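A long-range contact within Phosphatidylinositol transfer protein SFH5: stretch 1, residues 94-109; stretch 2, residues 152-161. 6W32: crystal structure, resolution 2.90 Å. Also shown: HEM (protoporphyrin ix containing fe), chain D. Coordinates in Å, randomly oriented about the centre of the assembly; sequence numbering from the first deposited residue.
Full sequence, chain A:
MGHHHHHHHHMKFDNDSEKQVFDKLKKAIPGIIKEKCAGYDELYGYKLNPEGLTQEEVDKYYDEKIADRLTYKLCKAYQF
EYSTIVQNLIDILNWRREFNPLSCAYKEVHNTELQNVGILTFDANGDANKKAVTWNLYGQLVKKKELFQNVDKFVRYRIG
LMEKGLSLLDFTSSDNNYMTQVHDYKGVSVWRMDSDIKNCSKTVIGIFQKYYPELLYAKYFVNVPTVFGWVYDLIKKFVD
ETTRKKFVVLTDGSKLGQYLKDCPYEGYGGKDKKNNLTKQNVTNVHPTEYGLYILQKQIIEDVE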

# COMPACT_ATOMS: atom_id res chain seq x y z
N ASN A 94 8.41 12.26 7.53
CA ASN A 94 9.17 13.20 6.70
C ASN A 94 8.97 12.88 5.23
O ASN A 94 8.71 13.78 4.42
N TRP A 95 9.11 11.61 4.87
CA TRP A 95 8.87 11.20 3.49
C TRP A 95 7.46 11.60 3.02
O TRP A 95 7.28 12.05 1.87
N ARG A 96 6.46 11.49 3.90
CA ARG A 96 5.12 11.87 3.49
C ARG A 96 5.04 13.35 3.15
O ARG A 96 4.21 13.74 2.33
N ARG A 97 5.87 14.19 3.78
CA ARG A 97 5.99 15.60 3.40
C ARG A 97 6.80 15.78 2.13
O ARG A 97 6.33 16.37 1.16
N GLU A 98 8.05 15.33 2.13
CA GLU A 98 8.93 15.65 1.03
C GLU A 98 8.42 15.07 -0.28
O GLU A 98 7.98 15.81 -1.16
N PHE A 99 8.41 13.76 -0.43
CA PHE A 99 7.54 13.11 -1.40
C PHE A 99 6.13 13.61 -1.10
O PHE A 99 5.88 14.05 0.02
N ASN A 100 5.17 13.55 -2.01
CA ASN A 100 3.79 13.81 -1.57
C ASN A 100 2.89 12.63 -1.92
O ASN A 100 2.24 12.62 -2.98
N PRO A 101 2.79 11.61 -1.06
CA PRO A 101 1.98 10.44 -1.46
C PRO A 101 0.52 10.79 -1.68
O PRO A 101 -0.08 10.34 -2.66
N LEU A 102 -0.08 11.61 -0.81
CA LEU A 102 -1.48 11.98 -1.02
C LEU A 102 -1.66 12.60 -2.39
O LEU A 102 -2.66 12.34 -3.07
N SER A 103 -0.70 13.41 -2.82
CA SER A 103 -0.85 14.16 -4.07
C SER A 103 -0.67 13.25 -5.28
O SER A 103 -1.37 13.42 -6.28
N CYS A 104 0.25 12.28 -5.20
CA CYS A 104 0.35 11.23 -6.23
C CYS A 104 -1.00 10.57 -6.56
O CYS A 104 -1.25 10.24 -7.72
N ALA A 105 -1.87 10.37 -5.57
CA ALA A 105 -3.14 9.72 -5.86
C ALA A 105 -4.21 10.68 -6.36
O ALA A 105 -4.93 10.34 -7.31
N TYR A 106 -4.34 11.86 -5.74
CA TYR A 106 -5.53 12.69 -5.89
C TYR A 106 -5.34 13.97 -6.71
O TYR A 106 -6.33 14.68 -6.97
N LYS A 107 -4.13 14.28 -7.10
CA LYS A 107 -3.86 15.52 -7.82
C LYS A 107 -3.05 15.33 -9.09
O LYS A 107 -3.34 15.99 -10.08
N GLU A 108 -2.07 14.45 -9.11
CA GLU A 108 -1.13 14.45 -10.23
C GLU A 108 -1.71 13.71 -11.43
O GLU A 108 -2.61 12.90 -11.31
N VAL A 109 -1.21 14.04 -12.60
CA VAL A 109 -1.65 13.36 -13.81
C VAL A 109 -0.64 12.28 -14.13
O VAL A 109 0.57 12.47 -13.93
N ASP A 152 11.03 7.88 -12.07
CA ASP A 152 10.35 8.65 -11.04
C ASP A 152 8.87 8.85 -11.36
O ASP A 152 8.03 8.85 -10.45
N LYS A 153 8.51 9.00 -12.64
CA LYS A 153 7.09 9.22 -12.85
C LYS A 153 6.30 7.93 -12.67
O LYS A 153 5.17 7.96 -12.18
N PHE A 154 6.89 6.78 -13.01
CA PHE A 154 6.24 5.51 -12.66
C PHE A 154 6.00 5.42 -11.16
O PHE A 154 4.86 5.29 -10.71
N VAL A 155 7.08 5.49 -10.36
CA VAL A 155 6.95 5.37 -8.91
C VAL A 155 5.89 6.31 -8.39
O VAL A 155 5.21 6.02 -7.41
N ARG A 156 5.74 7.47 -9.01
CA ARG A 156 4.69 8.36 -8.52
C ARG A 156 3.32 7.83 -8.90
O ARG A 156 2.38 7.89 -8.10
N TYR A 157 3.19 7.25 -10.10
CA TYR A 157 1.95 6.59 -10.48
C TYR A 157 1.55 5.55 -9.45
O TYR A 157 0.45 5.61 -8.88
N ARG A 158 2.46 4.58 -9.17
CA ARG A 158 2.16 3.42 -8.33
C ARG A 158 1.92 3.78 -6.87
O ARG A 158 0.99 3.26 -6.25
N ILE A 159 2.75 4.64 -6.29
CA ILE A 159 2.38 5.12 -4.96
C ILE A 159 0.98 5.70 -4.99
O ILE A 159 0.26 5.66 -3.98
N GLY A 160 0.56 6.25 -6.12
CA GLY A 160 -0.79 6.77 -6.21
C GLY A 160 -1.81 5.67 -6.06
O GLY A 160 -2.83 5.83 -5.37
N LEU A 161 -1.55 4.51 -6.67
CA LEU A 161 -2.46 3.40 -6.49
C LEU A 161 -2.38 2.86 -5.06
O LEU A 161 -3.41 2.58 -4.45

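The contact between residues 94-109 and 152-161 of SFH5 is a near-perpendicular helix packing in which one arginine, held between an aromatic ring and a carboxylate, joins a charged cluster to a small apolar patch. It illustrates a general principle: a guanidinium can offer its flat face to carbon and sulfur while its edge serves an anion.

Helix 101-106 crosses helix 152-161 at 87°, with axes 7.4 Å apart. So close an approach rests on Gly160, whose CA lies 3.8 Å from Cys104 O; a CB there would stand only 2.8 Å from that oxygen. Beside it, Ala105 CB meets Gly160 O at 3.4 Å.

Arg156, whose CA-to-CB bond points sideways, reaches across with chi1 m, chi2 t and chi3 p. Its guanidinium stacks on Phe99 (chi1 t), the centres 4.2 Å apart and the planes 15° from parallel, an arrangement that is also cation-pi. Cys104, pointing toward the other helix with chi1 m, places SG 3.2 Å from Arg156 NE, over a guanidinium face.

At the guanidinium edge stands Glu108 (chi1 m, chi2 t), which also points toward its partner. Arg156 NE donates to Glu108 OE1 at 2.7 Å, and Arg156 NH1 to Glu108 OE2 at 3.1 Å, within a salt bridge. Lys153 NZ adds a second salt bridge to Glu108 OE1 at 3.2 Å, while Ser103 OG donates to Glu108 OE2 at 2.8 Å, so both carboxylate oxygens are engaged.

The apolar patch centres on Ile159, m at both chi angles and pointing toward stretch 1. Its CG2 touches Trp95 CH2 at 4.0 Å, at the indole edge, and Pro101 CB at 4.1 Å; its CG1 lies 4.2 Å from Phe99 CZ.

Arg158 points away from this contact and instead binds heme, its NE donating to HEM O2A at 3.0 Å.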

# COMPACT_ATOMS: atom_id res chain seq x y z
CB ASN A 94 10.65 13.16 7.06
CG ASN A 94 10.96 13.88 8.36
OD1 ASN A 94 10.20 14.73 8.83
ND2 ASN A 94 12.10 13.52 8.96
CB TRP A 95 9.10 9.68 3.38
CG TRP A 95 8.96 9.10 2.03
CD1 TRP A 95 9.94 8.92 1.08
CD2 TRP A 95 7.76 8.56 1.47
NE1 TRP A 95 9.41 8.33 -0.05
CE2 TRP A 95 8.08 8.11 0.16
CE3 TRP A 95 6.46 8.43 1.94
CZ2 TRP A 95 7.13 7.52 -0.68
CZ3 TRP A 95 5.52 7.86 1.11
CH2 TRP A 95 5.86 7.41 -0.19
CB ARG A 96 4.09 11.55 4.59
CG ARG A 96 4.10 10.12 5.13
CD ARG A 96 3.27 9.21 4.31
NE ARG A 96 1.83 9.49 4.32
CZ ARG A 96 0.93 8.66 3.77
NH1 ARG A 96 1.35 7.53 3.22
NH2 ARG A 96 -0.37 8.95 3.75
CB ARG A 97 6.68 16.40 4.48
CG ARG A 97 6.00 16.48 5.74
CD ARG A 97 6.75 17.49 6.60
NE ARG A 97 8.19 17.20 6.71
CZ ARG A 97 9.15 17.99 6.24
NH1 ARG A 97 8.82 19.14 5.63
NH2 ARG A 97 10.43 17.64 6.40
CB GLU A 98 10.34 15.21 1.39
CG GLU A 98 10.64 15.57 2.86
CD GLU A 98 12.13 15.80 3.16
OE1 GLU A 98 12.47 16.90 3.67
OE2 GLU A 98 12.95 14.87 2.91
CB PHE A 99 7.64 11.59 -1.21
CG PHE A 99 7.38 10.80 -2.44
CD1 PHE A 99 8.42 10.21 -3.13
CD2 PHE A 99 6.07 10.63 -2.89
CE1 PHE A 99 8.19 9.48 -4.26
CE2 PHE A 99 5.83 9.91 -4.02
CZ PHE A 99 6.89 9.32 -4.70
CB ASN A 100 3.28 15.11 -2.19
CG ASN A 100 2.16 15.73 -1.39
OD1 ASN A 100 1.41 15.04 -0.69
ND2 ASN A 100 2.04 17.05 -1.49
CB PRO A 101 2.15 9.43 -0.30
CG PRO A 101 3.01 10.14 0.73
CD PRO A 101 3.13 11.60 0.37
CB LEU A 102 -1.94 12.97 0.05
CG LEU A 102 -2.39 12.42 1.39
CD1 LEU A 102 -3.25 13.47 2.11
CD2 LEU A 102 -3.14 11.12 1.18
CB SER A 103 0.14 15.33 -4.12
OG SER A 103 0.54 15.58 -5.46
CB CYS A 104 1.32 10.16 -5.78
SG CYS A 104 3.02 10.64 -5.90
CB ALA A 105 -3.67 9.00 -4.61
CB TYR A 106 -6.08 13.05 -4.50
CG TYR A 106 -6.40 11.86 -3.66
CD1 TYR A 106 -7.11 10.78 -4.18
CD2 TYR A 106 -5.98 11.78 -2.34
CE1 TYR A 106 -7.41 9.67 -3.40
CE2 TYR A 106 -6.26 10.66 -1.56
CZ TYR A 106 -6.98 9.62 -2.09
OH TYR A 106 -7.26 8.54 -1.30
CB LYS A 107 -3.12 16.54 -6.89
CG LYS A 107 -4.06 17.22 -5.87
CD LYS A 107 -3.36 18.10 -4.78
CE LYS A 107 -2.52 19.26 -5.33
NZ LYS A 107 -1.09 18.90 -5.68
CB GLU A 108 0.22 13.84 -9.80
CG GLU A 108 0.78 14.50 -8.52
CD GLU A 108 2.10 13.89 -8.02
OE1 GLU A 108 2.89 13.35 -8.85
OE2 GLU A 108 2.37 14.00 -6.80
CB VAL A 109 -1.85 14.33 -14.99
CG1 VAL A 109 -2.83 15.42 -14.59
CG2 VAL A 109 -0.53 14.96 -15.41
CB ASP A 152 11.04 9.99 -10.85
CG ASP A 152 12.54 9.85 -10.82
OD1 ASP A 152 13.22 10.51 -11.66
OD2 ASP A 152 13.04 9.04 -9.99
CB LYS A 153 6.80 9.88 -14.19
CG LYS A 153 6.36 11.37 -13.98
CD LYS A 153 5.03 11.54 -13.13
CE LYS A 153 4.91 12.95 -12.42
NZ LYS A 153 3.51 13.36 -11.98
CB PHE A 154 7.09 4.34 -13.13
CG PHE A 154 6.42 3.02 -12.99
CD1 PHE A 154 5.75 2.45 -14.05
CD2 PHE A 154 6.48 2.33 -11.79
CE1 PHE A 154 5.13 1.21 -13.92
CE2 PHE A 154 5.86 1.11 -11.65
CZ PHE A 154 5.18 0.55 -12.72
CB VAL A 155 8.30 5.62 -8.23
CG1 VAL A 155 8.11 5.66 -6.73
CG2 VAL A 155 9.27 4.55 -8.58
CB ARG A 156 4.92 9.77 -9.04
CG ARG A 156 6.05 10.50 -8.38
CD ARG A 156 5.81 12.04 -8.49
NE ARG A 156 5.05 12.59 -7.37
CZ ARG A 156 5.63 12.90 -6.21
NH1 ARG A 156 4.91 13.38 -5.20
NH2 ARG A 156 6.95 12.71 -6.08
CB TYR A 157 2.09 5.94 -11.86
CG TYR A 157 1.05 4.90 -12.05
CD1 TYR A 157 -0.28 5.25 -12.19
CD2 TYR A 157 1.38 3.56 -12.02
CE1 TYR A 157 -1.26 4.28 -12.34
CE2 TYR A 157 0.40 2.57 -12.15
CZ TYR A 157 -0.91 2.95 -12.31
OH TYR A 157 -1.86 1.98 -12.45
CB ARG A 158 3.30 2.41 -8.40
CG ARG A 158 3.04 1.19 -7.52
CD ARG A 158 2.31 0.01 -8.23
NE ARG A 158 2.15 -1.09 -7.28
CZ ARG A 158 1.14 -1.16 -6.42
NH1 ARG A 158 0.23 -0.21 -6.45
NH2 ARG A 158 1.05 -2.15 -5.54
CB ILE A 159 3.40 6.17 -4.45
CG1 ILE A 159 4.82 5.64 -4.58
CG2 ILE A 159 3.13 6.45 -3.00
CD1 ILE A 159 5.07 4.28 -3.93
CB LEU A 161 -2.17 2.32 -7.54
CG LEU A 161 -3.13 1.15 -7.73
CD1 LEU A 161 -4.50 1.66 -8.03
CD2 LEU A 161 -2.64 0.21 -8.84
CHA HEM D . 7.54 -6.48 -7.61
CHB HEM D . 7.06 -4.93 -12.12
CHC HEM D . 7.79 -9.43 -13.71
CHD HEM D . 7.78 -11.08 -9.13
C1A HEM D . 7.34 -5.68 -8.71
C2A HEM D . 7.18 -4.26 -8.63
C3A HEM D . 7.07 -3.79 -9.89
C4A HEM D . 7.15 -4.95 -10.77
CMA HEM D . 6.87 -2.35 -10.42
CAA HEM D . 7.24 -3.57 -7.26
CBA HEM D . 5.96 -3.06 -6.65
CGA HEM D . 4.69 -3.37 -7.34
O1A HEM D . 4.53 -2.71 -8.42
O2A HEM D . 3.74 -3.51 -6.50
C1B HEM D . 7.27 -5.99 -12.95
C2B HEM D . 7.32 -5.92 -14.38
C3B HEM D . 7.52 -7.16 -14.84
C4B HEM D . 7.61 -8.07 -13.69
CMB HEM D . 7.14 -4.61 -15.18
CAB HEM D . 7.61 -7.59 -16.32
CBB HEM D . 8.62 -8.31 -16.78
C1C HEM D . 7.84 -10.31 -12.65
C2C HEM D . 8.02 -11.78 -12.66
C3C HEM D . 8.01 -12.22 -11.38
C4C HEM D . 7.83 -11.07 -10.51
CMC HEM D . 8.17 -12.68 -13.91
CAC HEM D . 8.15 -13.69 -10.90
CBC HEM D . 7.37 -14.19 -9.91
C1D HEM D . 7.77 -10.00 -8.28
C2D HEM D . 7.90 -10.03 -6.84
C3D HEM D . 7.85 -8.57 -6.41
C4D HEM D . 7.68 -7.83 -7.61
CMD HEM D . 8.06 -11.24 -5.92
CAD HEM D . 7.89 -7.93 -5.01
CBD HEM D . 6.48 -7.42 -4.72
CGD HEM D . 6.45 -6.89 -3.31
O1D HEM D . 5.40 -6.28 -2.91
O2D HEM D . 7.56 -6.85 -2.68
NA HEM D . 7.34 -6.07 -10.02
NB HEM D . 7.46 -7.30 -12.56
NC HEM D . 7.75 -9.97 -11.34
ND HEM D . 7.66 -8.66 -8.70
FE HEM D . 7.44 -8.02 -10.66